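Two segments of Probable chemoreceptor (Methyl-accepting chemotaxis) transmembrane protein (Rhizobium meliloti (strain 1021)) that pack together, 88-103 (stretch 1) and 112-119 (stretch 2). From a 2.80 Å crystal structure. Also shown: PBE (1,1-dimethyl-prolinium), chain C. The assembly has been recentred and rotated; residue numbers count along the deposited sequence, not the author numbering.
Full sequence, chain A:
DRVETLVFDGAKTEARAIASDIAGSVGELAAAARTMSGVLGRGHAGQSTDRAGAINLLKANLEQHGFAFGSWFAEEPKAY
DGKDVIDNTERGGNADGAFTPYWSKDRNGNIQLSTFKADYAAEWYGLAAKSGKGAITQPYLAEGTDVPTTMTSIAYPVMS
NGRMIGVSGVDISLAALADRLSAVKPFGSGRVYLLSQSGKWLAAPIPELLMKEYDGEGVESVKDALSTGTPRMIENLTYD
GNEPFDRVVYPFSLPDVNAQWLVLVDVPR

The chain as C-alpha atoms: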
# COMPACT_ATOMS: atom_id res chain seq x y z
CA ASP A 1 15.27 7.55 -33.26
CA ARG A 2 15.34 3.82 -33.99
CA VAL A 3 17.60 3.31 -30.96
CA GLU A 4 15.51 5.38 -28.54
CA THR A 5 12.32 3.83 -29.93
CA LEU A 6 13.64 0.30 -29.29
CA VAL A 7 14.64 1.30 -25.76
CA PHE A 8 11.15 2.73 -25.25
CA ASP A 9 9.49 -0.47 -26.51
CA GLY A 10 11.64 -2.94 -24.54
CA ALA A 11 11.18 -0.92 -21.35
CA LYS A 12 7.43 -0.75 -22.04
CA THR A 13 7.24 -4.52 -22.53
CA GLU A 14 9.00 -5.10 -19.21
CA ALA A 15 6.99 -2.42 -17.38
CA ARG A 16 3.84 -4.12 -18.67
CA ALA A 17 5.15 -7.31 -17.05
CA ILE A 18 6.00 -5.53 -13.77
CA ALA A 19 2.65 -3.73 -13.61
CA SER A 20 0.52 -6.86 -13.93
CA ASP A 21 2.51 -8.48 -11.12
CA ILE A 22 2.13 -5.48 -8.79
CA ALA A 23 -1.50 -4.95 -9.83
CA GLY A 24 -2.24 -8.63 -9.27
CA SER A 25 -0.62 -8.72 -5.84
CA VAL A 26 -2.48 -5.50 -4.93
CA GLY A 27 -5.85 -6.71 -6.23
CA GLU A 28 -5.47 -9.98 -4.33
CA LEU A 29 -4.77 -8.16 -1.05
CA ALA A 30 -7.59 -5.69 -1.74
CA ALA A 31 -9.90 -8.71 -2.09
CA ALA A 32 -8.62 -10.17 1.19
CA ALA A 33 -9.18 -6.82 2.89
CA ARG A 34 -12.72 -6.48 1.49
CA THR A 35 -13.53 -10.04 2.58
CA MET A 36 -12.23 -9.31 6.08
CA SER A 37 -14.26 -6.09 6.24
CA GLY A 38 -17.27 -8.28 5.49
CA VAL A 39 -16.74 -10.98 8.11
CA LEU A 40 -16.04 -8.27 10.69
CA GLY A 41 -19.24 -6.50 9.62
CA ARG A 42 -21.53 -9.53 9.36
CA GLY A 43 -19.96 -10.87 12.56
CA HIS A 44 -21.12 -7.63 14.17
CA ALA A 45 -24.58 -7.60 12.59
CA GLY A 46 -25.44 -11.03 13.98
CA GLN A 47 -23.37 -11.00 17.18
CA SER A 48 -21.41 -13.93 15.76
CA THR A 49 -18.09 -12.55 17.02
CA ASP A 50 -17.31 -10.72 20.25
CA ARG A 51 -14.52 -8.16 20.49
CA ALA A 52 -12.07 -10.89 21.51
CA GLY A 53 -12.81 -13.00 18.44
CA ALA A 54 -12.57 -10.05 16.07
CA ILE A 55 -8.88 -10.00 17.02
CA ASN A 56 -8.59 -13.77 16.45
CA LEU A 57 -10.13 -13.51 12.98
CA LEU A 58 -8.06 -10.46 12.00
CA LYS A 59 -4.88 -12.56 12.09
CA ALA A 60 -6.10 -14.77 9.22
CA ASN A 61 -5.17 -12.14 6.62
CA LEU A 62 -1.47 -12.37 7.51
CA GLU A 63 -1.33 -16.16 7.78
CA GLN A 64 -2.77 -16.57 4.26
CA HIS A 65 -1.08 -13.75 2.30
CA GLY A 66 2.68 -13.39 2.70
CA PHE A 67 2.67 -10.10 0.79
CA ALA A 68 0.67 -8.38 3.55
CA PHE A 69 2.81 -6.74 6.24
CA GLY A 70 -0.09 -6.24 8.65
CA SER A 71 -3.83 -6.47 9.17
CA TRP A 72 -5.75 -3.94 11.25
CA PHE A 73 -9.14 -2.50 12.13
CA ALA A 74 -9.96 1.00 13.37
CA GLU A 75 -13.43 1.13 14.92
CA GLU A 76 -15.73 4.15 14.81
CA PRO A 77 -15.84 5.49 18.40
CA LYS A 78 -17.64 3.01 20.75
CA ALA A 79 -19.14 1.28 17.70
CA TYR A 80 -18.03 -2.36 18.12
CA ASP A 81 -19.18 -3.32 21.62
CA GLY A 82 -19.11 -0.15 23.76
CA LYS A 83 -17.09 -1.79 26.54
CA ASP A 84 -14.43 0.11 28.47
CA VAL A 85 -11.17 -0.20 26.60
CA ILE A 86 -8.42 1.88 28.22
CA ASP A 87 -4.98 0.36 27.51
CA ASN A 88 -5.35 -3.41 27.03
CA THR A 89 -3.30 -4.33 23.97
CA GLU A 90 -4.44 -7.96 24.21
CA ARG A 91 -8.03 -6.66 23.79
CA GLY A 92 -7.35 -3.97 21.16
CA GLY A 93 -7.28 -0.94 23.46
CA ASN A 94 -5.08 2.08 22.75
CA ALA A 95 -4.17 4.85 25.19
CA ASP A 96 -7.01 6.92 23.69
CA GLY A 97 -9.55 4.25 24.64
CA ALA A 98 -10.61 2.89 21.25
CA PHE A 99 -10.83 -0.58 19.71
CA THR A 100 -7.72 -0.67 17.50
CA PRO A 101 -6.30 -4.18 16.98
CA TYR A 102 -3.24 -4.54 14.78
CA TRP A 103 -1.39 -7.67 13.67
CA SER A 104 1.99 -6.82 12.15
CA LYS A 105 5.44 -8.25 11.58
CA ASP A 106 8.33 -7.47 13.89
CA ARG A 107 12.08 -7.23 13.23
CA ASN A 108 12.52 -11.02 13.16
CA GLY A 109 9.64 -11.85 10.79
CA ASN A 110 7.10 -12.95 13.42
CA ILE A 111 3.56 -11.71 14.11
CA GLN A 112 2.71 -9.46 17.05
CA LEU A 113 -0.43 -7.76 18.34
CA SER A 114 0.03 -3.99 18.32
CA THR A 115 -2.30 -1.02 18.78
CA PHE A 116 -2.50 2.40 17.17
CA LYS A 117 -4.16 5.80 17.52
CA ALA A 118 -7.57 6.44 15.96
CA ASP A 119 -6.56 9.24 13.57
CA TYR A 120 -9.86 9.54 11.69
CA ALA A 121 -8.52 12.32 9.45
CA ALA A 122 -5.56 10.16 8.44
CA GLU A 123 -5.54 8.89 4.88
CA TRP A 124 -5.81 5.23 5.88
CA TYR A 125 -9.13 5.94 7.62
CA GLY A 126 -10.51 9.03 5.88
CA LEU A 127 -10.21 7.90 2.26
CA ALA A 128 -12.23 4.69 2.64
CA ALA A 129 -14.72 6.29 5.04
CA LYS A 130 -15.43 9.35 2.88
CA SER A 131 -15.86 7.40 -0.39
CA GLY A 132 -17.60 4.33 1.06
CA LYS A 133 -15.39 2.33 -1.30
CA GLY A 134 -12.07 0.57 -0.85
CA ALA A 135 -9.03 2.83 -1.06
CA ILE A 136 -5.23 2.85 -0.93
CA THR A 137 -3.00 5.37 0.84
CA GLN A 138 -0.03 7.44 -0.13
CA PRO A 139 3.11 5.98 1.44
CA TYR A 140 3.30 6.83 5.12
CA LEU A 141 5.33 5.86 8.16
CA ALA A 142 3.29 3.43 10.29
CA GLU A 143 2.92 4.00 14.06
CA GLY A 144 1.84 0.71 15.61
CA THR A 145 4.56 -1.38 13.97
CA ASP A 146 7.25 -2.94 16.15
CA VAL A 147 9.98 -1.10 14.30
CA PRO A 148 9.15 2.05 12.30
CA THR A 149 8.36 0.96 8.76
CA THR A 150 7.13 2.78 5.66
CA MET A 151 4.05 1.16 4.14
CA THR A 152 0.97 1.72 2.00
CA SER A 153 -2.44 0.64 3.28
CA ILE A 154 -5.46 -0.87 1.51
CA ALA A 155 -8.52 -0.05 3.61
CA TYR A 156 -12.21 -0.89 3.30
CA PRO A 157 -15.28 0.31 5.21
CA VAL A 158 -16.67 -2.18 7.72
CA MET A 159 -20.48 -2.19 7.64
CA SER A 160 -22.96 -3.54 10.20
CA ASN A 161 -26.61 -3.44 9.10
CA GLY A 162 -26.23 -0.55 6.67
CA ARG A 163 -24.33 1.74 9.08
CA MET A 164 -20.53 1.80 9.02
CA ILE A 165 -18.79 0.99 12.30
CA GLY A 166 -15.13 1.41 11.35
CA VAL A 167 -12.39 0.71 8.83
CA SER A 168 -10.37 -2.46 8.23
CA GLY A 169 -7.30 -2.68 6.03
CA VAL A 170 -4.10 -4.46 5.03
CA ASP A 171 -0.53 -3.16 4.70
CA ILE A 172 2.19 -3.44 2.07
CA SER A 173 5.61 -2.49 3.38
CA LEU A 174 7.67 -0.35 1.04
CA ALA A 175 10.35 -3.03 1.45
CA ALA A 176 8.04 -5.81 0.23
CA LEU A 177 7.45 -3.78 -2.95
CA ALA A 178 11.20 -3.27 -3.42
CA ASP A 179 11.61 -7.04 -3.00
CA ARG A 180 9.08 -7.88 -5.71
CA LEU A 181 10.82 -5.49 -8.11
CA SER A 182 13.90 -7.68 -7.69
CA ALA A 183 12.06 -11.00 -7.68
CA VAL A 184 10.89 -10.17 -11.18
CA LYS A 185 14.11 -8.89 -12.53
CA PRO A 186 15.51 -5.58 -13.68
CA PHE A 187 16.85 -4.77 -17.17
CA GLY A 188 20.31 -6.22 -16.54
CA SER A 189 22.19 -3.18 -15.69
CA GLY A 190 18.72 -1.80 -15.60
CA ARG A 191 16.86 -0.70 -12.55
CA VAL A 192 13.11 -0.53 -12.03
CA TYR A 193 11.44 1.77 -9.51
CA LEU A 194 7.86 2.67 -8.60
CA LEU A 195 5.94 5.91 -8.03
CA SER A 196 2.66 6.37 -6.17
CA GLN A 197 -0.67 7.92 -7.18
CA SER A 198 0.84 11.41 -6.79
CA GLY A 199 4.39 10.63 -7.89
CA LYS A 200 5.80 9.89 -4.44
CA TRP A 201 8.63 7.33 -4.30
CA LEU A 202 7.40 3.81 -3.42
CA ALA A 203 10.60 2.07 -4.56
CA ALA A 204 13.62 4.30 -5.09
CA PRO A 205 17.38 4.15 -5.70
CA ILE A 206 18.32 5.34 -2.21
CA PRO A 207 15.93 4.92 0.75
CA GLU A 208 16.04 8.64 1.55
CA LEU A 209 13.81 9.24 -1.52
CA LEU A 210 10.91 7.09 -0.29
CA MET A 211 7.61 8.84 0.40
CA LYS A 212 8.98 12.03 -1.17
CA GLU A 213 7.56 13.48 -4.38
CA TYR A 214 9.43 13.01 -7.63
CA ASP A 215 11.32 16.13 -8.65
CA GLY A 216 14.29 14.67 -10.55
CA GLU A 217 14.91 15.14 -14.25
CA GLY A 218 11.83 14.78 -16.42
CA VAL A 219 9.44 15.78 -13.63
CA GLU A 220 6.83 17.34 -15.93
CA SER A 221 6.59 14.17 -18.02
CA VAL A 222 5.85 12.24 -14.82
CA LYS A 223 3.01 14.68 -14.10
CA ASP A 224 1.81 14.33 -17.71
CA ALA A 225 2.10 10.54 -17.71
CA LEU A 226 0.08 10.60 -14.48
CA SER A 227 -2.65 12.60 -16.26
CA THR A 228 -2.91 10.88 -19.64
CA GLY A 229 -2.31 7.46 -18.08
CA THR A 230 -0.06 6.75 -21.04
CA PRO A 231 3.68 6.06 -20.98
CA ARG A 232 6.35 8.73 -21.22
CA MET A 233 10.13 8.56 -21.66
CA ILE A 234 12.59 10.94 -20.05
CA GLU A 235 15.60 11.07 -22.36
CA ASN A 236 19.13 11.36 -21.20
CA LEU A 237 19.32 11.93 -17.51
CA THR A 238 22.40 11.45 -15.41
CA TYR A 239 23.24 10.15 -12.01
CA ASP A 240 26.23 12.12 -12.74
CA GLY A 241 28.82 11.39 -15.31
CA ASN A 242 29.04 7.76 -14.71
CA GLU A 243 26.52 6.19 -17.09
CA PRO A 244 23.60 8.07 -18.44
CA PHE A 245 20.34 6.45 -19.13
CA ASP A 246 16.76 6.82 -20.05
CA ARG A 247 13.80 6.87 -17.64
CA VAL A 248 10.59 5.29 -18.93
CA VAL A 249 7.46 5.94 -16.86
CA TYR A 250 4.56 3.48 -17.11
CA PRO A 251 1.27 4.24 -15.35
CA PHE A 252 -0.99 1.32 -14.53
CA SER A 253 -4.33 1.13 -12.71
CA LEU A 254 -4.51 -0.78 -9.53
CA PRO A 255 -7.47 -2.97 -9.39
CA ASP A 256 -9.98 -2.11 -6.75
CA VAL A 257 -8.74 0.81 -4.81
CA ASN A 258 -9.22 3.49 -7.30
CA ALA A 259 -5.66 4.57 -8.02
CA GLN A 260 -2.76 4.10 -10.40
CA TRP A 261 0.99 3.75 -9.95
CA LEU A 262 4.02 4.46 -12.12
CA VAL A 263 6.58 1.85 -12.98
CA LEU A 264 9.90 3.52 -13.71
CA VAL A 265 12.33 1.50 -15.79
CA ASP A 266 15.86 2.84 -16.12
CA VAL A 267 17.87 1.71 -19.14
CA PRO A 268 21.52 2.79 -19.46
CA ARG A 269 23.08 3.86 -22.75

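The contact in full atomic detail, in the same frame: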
# COMPACT_ATOMS: atom_id res chain seq x y z
N ASN A 88 -5.43 -1.96 26.90
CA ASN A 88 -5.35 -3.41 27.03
C ASN A 88 -5.02 -3.93 25.63
O ASN A 88 -5.92 -4.25 24.84
CB ASN A 88 -6.64 -4.02 27.57
CG ASN A 88 -6.44 -5.42 28.11
OD1 ASN A 88 -5.51 -6.12 27.72
ND2 ASN A 88 -7.32 -5.84 29.01
N THR A 89 -3.73 -3.99 25.32
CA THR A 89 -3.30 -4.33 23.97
C THR A 89 -3.79 -5.72 23.56
O THR A 89 -4.08 -5.95 22.38
CB THR A 89 -1.78 -4.24 23.86
OG1 THR A 89 -1.38 -2.87 23.97
CG2 THR A 89 -1.31 -4.80 22.53
N GLU A 90 -3.91 -6.64 24.52
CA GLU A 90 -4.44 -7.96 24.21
C GLU A 90 -5.94 -7.95 23.92
O GLU A 90 -6.47 -8.97 23.49
CB GLU A 90 -4.12 -8.93 25.36
CG GLU A 90 -2.64 -9.29 25.49
CD GLU A 90 -1.80 -8.25 26.23
OE1 GLU A 90 -2.21 -7.06 26.28
OE2 GLU A 90 -0.74 -8.61 26.77
N ARG A 91 -6.62 -6.82 24.14
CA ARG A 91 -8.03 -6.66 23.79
C ARG A 91 -8.24 -5.45 22.87
O ARG A 91 -9.35 -4.92 22.81
CB ARG A 91 -8.89 -6.53 25.05
CG ARG A 91 -9.23 -7.86 25.72
CD ARG A 91 -9.54 -7.70 27.21
NE ARG A 91 -10.78 -6.97 27.48
CZ ARG A 91 -11.95 -7.55 27.75
NH1 ARG A 91 -12.05 -8.88 27.77
NH2 ARG A 91 -13.03 -6.81 27.99
N GLY A 92 -7.21 -5.03 22.15
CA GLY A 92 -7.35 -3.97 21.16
C GLY A 92 -7.61 -2.59 21.71
O GLY A 92 -8.30 -1.80 21.05
N GLY A 93 -7.08 -2.26 22.88
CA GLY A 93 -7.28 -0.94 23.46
C GLY A 93 -6.05 -0.05 23.44
O GLY A 93 -5.01 -0.39 24.00
N ASN A 94 -6.16 1.11 22.79
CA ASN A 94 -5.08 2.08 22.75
C ASN A 94 -5.18 3.02 23.95
O ASN A 94 -6.14 2.99 24.72
CB ASN A 94 -5.10 2.86 21.44
CG ASN A 94 -6.34 3.73 21.30
OD1 ASN A 94 -7.30 3.58 22.05
ND2 ASN A 94 -6.32 4.65 20.34
N ALA A 95 -4.16 3.88 24.10
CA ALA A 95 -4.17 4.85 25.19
C ALA A 95 -5.38 5.78 25.10
O ALA A 95 -5.88 6.25 26.12
N ASP A 96 -5.85 6.06 23.88
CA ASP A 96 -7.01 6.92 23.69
C ASP A 96 -8.31 6.27 24.15
O ASP A 96 -9.29 6.98 24.39
CB ASP A 96 -7.12 7.34 22.22
CG ASP A 96 -5.94 8.19 21.76
OD1 ASP A 96 -4.91 7.63 21.32
OD2 ASP A 96 -6.05 9.44 21.83
N GLY A 97 -8.34 4.95 24.28
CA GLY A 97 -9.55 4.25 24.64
C GLY A 97 -10.42 3.91 23.45
O GLY A 97 -11.61 4.25 23.42
N ALA A 98 -9.86 3.22 22.45
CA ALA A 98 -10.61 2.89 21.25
C ALA A 98 -10.16 1.53 20.74
O ALA A 98 -8.98 1.17 20.84
CB ALA A 98 -10.43 3.95 20.17
N PHE A 99 -11.11 0.77 20.19
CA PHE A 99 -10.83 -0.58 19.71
C PHE A 99 -9.97 -0.50 18.45
O PHE A 99 -10.46 -0.17 17.37
CB PHE A 99 -12.14 -1.33 19.44
CG PHE A 99 -11.94 -2.76 19.04
CD1 PHE A 99 -11.06 -3.57 19.72
CD2 PHE A 99 -12.65 -3.30 17.97
CE1 PHE A 99 -10.87 -4.89 19.36
CE2 PHE A 99 -12.47 -4.62 17.60
CZ PHE A 99 -11.58 -5.42 18.29
N THR A 100 -8.69 -0.81 18.59
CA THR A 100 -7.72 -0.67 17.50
C THR A 100 -6.75 -1.86 17.52
O THR A 100 -5.59 -1.73 17.93
CB THR A 100 -6.95 0.65 17.61
OG1 THR A 100 -6.52 0.85 18.96
CG2 THR A 100 -7.84 1.82 17.19
N PRO A 101 -7.20 -3.02 17.08
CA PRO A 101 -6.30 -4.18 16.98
C PRO A 101 -5.41 -4.07 15.76
O PRO A 101 -5.79 -3.52 14.72
CB PRO A 101 -7.25 -5.37 16.85
CG PRO A 101 -8.65 -4.82 16.97
CD PRO A 101 -8.57 -3.36 16.67
N TYR A 102 -4.20 -4.63 15.88
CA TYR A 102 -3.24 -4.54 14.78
C TYR A 102 -2.28 -5.72 14.84
O TYR A 102 -1.42 -5.77 15.73
CB TYR A 102 -2.49 -3.22 14.84
CG TYR A 102 -1.50 -3.03 13.71
CD1 TYR A 102 -1.72 -3.62 12.48
CD2 TYR A 102 -0.36 -2.26 13.89
CE1 TYR A 102 -0.81 -3.45 11.45
CE2 TYR A 102 0.54 -2.08 12.86
CZ TYR A 102 0.31 -2.68 11.65
OH TYR A 102 1.22 -2.50 10.62
N TRP A 103 -2.40 -6.63 13.89
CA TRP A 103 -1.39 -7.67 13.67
C TRP A 103 -0.37 -7.17 12.66
O TRP A 103 -0.74 -6.68 11.59
CB TRP A 103 -2.04 -8.96 13.18
CG TRP A 103 -2.89 -9.66 14.20
CD1 TRP A 103 -4.25 -9.62 14.31
CD2 TRP A 103 -2.42 -10.50 15.27
NE1 TRP A 103 -4.66 -10.39 15.37
CE2 TRP A 103 -3.56 -10.94 15.98
CE3 TRP A 103 -1.16 -10.92 15.70
CZ2 TRP A 103 -3.47 -11.78 17.08
CZ3 TRP A 103 -1.08 -11.75 16.80
CH2 TRP A 103 -2.22 -12.17 17.48
N GLN A 112 2.96 -10.01 15.73
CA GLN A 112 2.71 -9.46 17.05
C GLN A 112 1.42 -8.65 17.02
O GLN A 112 1.01 -8.15 15.97
CB GLN A 112 3.85 -8.56 17.52
CG GLN A 112 4.11 -7.43 16.54
CD GLN A 112 5.15 -6.46 17.04
OE1 GLN A 112 6.14 -6.85 17.66
NE2 GLN A 112 4.93 -5.18 16.77
N LEU A 113 0.81 -8.51 18.19
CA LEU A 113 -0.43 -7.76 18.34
C LEU A 113 -0.09 -6.36 18.83
O LEU A 113 0.33 -6.19 19.98
CB LEU A 113 -1.37 -8.46 19.32
CG LEU A 113 -2.87 -8.33 19.09
CD1 LEU A 113 -3.62 -9.01 20.23
CD2 LEU A 113 -3.30 -6.88 18.94
N SER A 114 -0.28 -5.37 17.98
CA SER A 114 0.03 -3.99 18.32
C SER A 114 -1.26 -3.22 18.60
O SER A 114 -2.33 -3.80 18.78
CB SER A 114 0.86 -3.35 17.20
OG SER A 114 1.88 -4.23 16.77
N THR A 115 -1.14 -1.90 18.67
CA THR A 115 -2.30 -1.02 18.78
C THR A 115 -1.86 0.37 18.34
O THR A 115 -0.69 0.72 18.46
CB THR A 115 -2.87 -0.98 20.20
OG1 THR A 115 -3.26 -2.30 20.60
CG2 THR A 115 -4.09 -0.07 20.25
N PHE A 116 -2.81 1.13 17.81
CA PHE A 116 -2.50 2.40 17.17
C PHE A 116 -3.56 3.44 17.55
O PHE A 116 -4.61 3.12 18.11
CB PHE A 116 -2.42 2.24 15.65
CG PHE A 116 -3.65 1.63 15.04
CD1 PHE A 116 -3.87 0.27 15.09
CD2 PHE A 116 -4.58 2.43 14.39
CE1 PHE A 116 -5.00 -0.29 14.52
CE2 PHE A 116 -5.71 1.88 13.82
CZ PHE A 116 -5.92 0.51 13.88
N LYS A 117 -3.26 4.70 17.23
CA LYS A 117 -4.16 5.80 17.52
C LYS A 117 -5.22 5.93 16.44
O LYS A 117 -4.97 5.70 15.25
CB LYS A 117 -3.39 7.12 17.66
CG LYS A 117 -4.31 8.34 17.73
CD LYS A 117 -3.56 9.66 17.74
CE LYS A 117 -4.54 10.83 17.79
NZ LYS A 117 -3.88 12.14 18.01
N ALA A 118 -6.42 6.33 16.86
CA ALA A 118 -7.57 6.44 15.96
C ALA A 118 -7.57 7.82 15.30
O ALA A 118 -8.33 8.72 15.66
CB ALA A 118 -8.87 6.17 16.71
N ASP A 119 -6.70 7.97 14.30
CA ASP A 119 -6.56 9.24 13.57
C ASP A 119 -7.54 9.23 12.40
O ASP A 119 -7.19 8.89 11.27
CB ASP A 119 -5.12 9.43 13.12
CG ASP A 119 -4.87 10.82 12.56
OD1 ASP A 119 -5.81 11.65 12.59
OD2 ASP A 119 -3.74 11.10 12.11
N PBE C . -1.69 0.95 10.86
CD PBE C . -2.77 1.07 10.13
CA PBE C . -1.19 2.38 10.89
CB PBE C . -2.52 3.18 11.15
CG PBE C . -3.42 2.51 10.57
CE PBE C . -2.05 0.44 12.20
CF PBE C . -0.71 0.06 10.20
C PBE C . -0.18 2.69 11.89
O PBE C . 0.03 3.89 12.20
OXT PBE C . 0.50 1.78 12.43

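The ring of Phe 116 lies between a protein methine and a methyl of the ligand's quaternary ammonium group: CB of Thr 100 lies over one face, 3.9 Å from the centroid of the Phe 116 ring and only 14° off its normal, while CE of the ligand, 1,1-dimethyl-prolinium, lies over the opposite face, with CD1 of Phe 116 3.4 Å from CE of the ligand. The arrangement illustrates a general principle: an aromatic side chain can serve a packing contact and a binding site at once, one face given to each. Quaternary ammonium groups offer no N-H to donate, so their polarised methyl groups commonly settle against aromatic rings. Tyr 102 contributes a second such surface, since CE of the ligand also lies over a face of its ring and OH of Tyr 102 comes within 3.2 Å of CF of the ligand.

The edge of the Phe 116 ring is occupied too. O of Pro 101 sits near the ring plane, 3.3 Å from CE1 of Phe 116, where the slightly positive ring hydrogens can face a carbonyl oxygen, and CB of Tyr 102 packs 3.8 Å from CD1 of Phe 116. Both contacts at the edge therefore come from stretch 1.

Next to this ring, strand 101-103 pairs antiparallel with strand 112-115. Its firmest link is the hydrogen bond from N of Ser 114 to O of Tyr 102, 2.6 Å long and nearly straight at 171°. The same carbonyl receives a CA-H...O contact, with CA of Leu 113 3.4 Å from O of Tyr 102; another joins CA of Trp 103 to O of Gln 112, also at 3.4 Å. The strand directions make an angle of 141°, well short of ideal antiparallel alignment.

Side chains alternate across this pairing. Tyr 102 and Ser 114 share one face, with CD2 of Tyr 102 3.7 Å from CB of Ser 114. Trp 103 and Leu 113 point to the other, where CG of Leu 113 stands over the indole, 4.1 Å from the centroid of the six-membered ring of Trp 103 and 12° off its normal. Leu 113 has more of its area covered by the opposing stretch than any other residue here.

Beyond the strands, the loop of stretch 1 wraps against Thr 115 and its neighbours. CB of Asn 94 lies 3.3 Å from CG2 of Thr 115, and ND2 of Asn 94 makes a weak hydrogen bond to O of Phe 116 at 3.2 Å, bent to 128°. At its other terminus the same amide accepts a hydrogen bond within the loop, from N of Ala 98 to OD1 of Asn 94 at 2.6 Å, so one side chain ties the turn from Asn 94 to Gly 97 to the facing stretch. CG2 of Thr 89 adds a close approach to O of Leu 113, at 3.3 Å.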